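Local coordinates for CMP/dCMP-type deaminase domain-containing protein (Aspergillus oryzae RIB40, PDB 7DRY) that is a zinc-binding deaminase of the cytidine deaminase fold, the Rib2 enzyme that probably deaminates a pyrimidine intermediate of riboflavin biosynthesis, at residues Asp79-Trp82 with Glu83-Ser87. Residues are numbered along the deposited sequence; the frame is centred on the assembly and turned at random.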
# COMPACT_ATOMS: atom_id res chain seq x y z
N ASP A 79 13.53 6.71 5.90
CA ASP A 79 12.96 6.74 7.24
C ASP A 79 12.58 8.15 7.70
O ASP A 79 11.87 8.28 8.70
CB ASP A 79 13.83 5.98 8.28
CG ASP A 79 15.19 6.64 8.55
OD1 ASP A 79 15.46 7.75 8.07
OD2 ASP A 79 15.99 6.01 9.28
N ARG A 80 13.01 9.18 6.97
CA ARG A 80 12.66 10.57 7.27
C ARG A 80 11.65 11.15 6.29
O ARG A 80 11.49 12.38 6.23
CB ARG A 80 13.92 11.44 7.32
CG ARG A 80 14.78 11.22 8.57
CD ARG A 80 16.11 11.99 8.50
NE ARG A 80 15.92 13.37 8.06
CZ ARG A 80 16.81 14.07 7.38
NH1 ARG A 80 17.98 13.52 7.05
NH2 ARG A 80 16.55 15.31 7.02
N VAL A 81 10.97 10.30 5.51
CA VAL A 81 10.00 10.81 4.54
C VAL A 81 8.87 11.55 5.23
O VAL A 81 8.26 12.44 4.64
CB VAL A 81 9.48 9.67 3.63
CG1 VAL A 81 8.47 8.79 4.36
CG2 VAL A 81 8.89 10.24 2.34
N TRP A 82 8.60 11.23 6.50
CA TRP A 82 7.58 11.96 7.24
C TRP A 82 7.83 13.46 7.22
O TRP A 82 6.88 14.25 7.25
CB TRP A 82 7.53 11.45 8.69
CG TRP A 82 8.68 11.86 9.60
CD1 TRP A 82 9.83 11.16 9.86
CD2 TRP A 82 8.75 13.05 10.39
NE1 TRP A 82 10.61 11.85 10.76
CE2 TRP A 82 9.97 13.01 11.10
CE3 TRP A 82 7.91 14.15 10.57
CZ2 TRP A 82 10.37 14.03 11.96
CZ3 TRP A 82 8.30 15.16 11.42
CH2 TRP A 82 9.52 15.09 12.11
N GLU A 83 9.10 13.89 7.17
CA GLU A 83 9.41 15.31 7.26
C GLU A 83 9.00 16.07 6.01
O GLU A 83 8.88 17.30 6.06
CB GLU A 83 10.92 15.50 7.43
CG GLU A 83 11.52 14.86 8.66
CD GLU A 83 13.03 15.03 8.73
OE1 GLU A 83 13.61 15.69 7.84
OE2 GLU A 83 13.64 14.47 9.66
N VAL A 84 8.80 15.38 4.89
CA VAL A 84 8.60 16.03 3.60
C VAL A 84 7.26 15.73 2.96
O VAL A 84 6.90 16.40 1.98
CB VAL A 84 9.74 15.72 2.60
CG1 VAL A 84 11.07 16.29 3.10
CG2 VAL A 84 9.85 14.23 2.37
N LEU A 85 6.50 14.75 3.45
CA LEU A 85 5.20 14.49 2.86
C LEU A 85 4.28 15.69 3.08
O LEU A 85 4.40 16.40 4.09
CB LEU A 85 4.56 13.26 3.50
CG LEU A 85 5.15 11.93 3.02
CD1 LEU A 85 4.69 10.81 3.96
CD2 LEU A 85 4.78 11.65 1.57
N PRO A 86 3.35 15.93 2.16
CA PRO A 86 2.43 17.07 2.32
C PRO A 86 1.65 16.99 3.62
O PRO A 86 1.26 15.90 4.07
CB PRO A 86 1.49 16.94 1.12
CG PRO A 86 2.24 16.15 0.13
CD PRO A 86 3.11 15.20 0.91
N SER A 87 1.39 18.16 4.20
CA SER A 87 0.61 18.26 5.43
C SER A 87 -0.09 19.61 5.37
O SER A 87 0.38 20.61 5.93
CB SER A 87 1.51 18.14 6.66
OG SER A 87 0.72 18.00 7.84
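Glu83 spans Trp82 and Arg80: its CG lies over the indole face of Trp82 and its carboxylate meets the guanidinium of Arg80. CB starts beside the carbonyl of Arg80, 3.4 Å from Arg80 O. With CG anti to its own carbonyl carbon (chi1 -59°), the next methylene passes over the indole of Trp82, in a CH-pi contact of 3.6 Å from Glu83 CG to the centroid of the six-membered ring. Beyond CG the chain runs extended and delivers the carboxylate, turned almost perpendicular to the indole, to Arg80. Glu83 CD lies 3.4 Å from Arg80 NE, at the edge of the guanidinium and in its plane. There the guanidinium answers side-on: Arg80 NE bonds Glu83 OE2 at 3.0 Å, arriving from above the carboxylate plane, while Arg80 NH2 reaches the syn side of Glu83 OE1 at 3.1 Å. This two-nitrogen salt bridge should limit rotation of both groups, although their planes stay 45° apart.

All this decorates a short run of turns in the loop between helix 62-73 and strand 91-97 of the cytidine deaminase fold, with the Val81 side chain about 12 Å from that of the zinc ligand Cys112. Glu83 N closes one turn on Arg80 O at 3.0 Å. Val81 O accepts hydrogen bonds from both Val84 N and Leu85 N. On the buried flank Val81 CG2 lies 4.1 Å from Val84 CG2 and about as far from Leu85 CG, and both Val81 and Leu85 rest on Tyr70 of helix 62-73, whose hydroxyl is hydrogen-bonded to Val84 O.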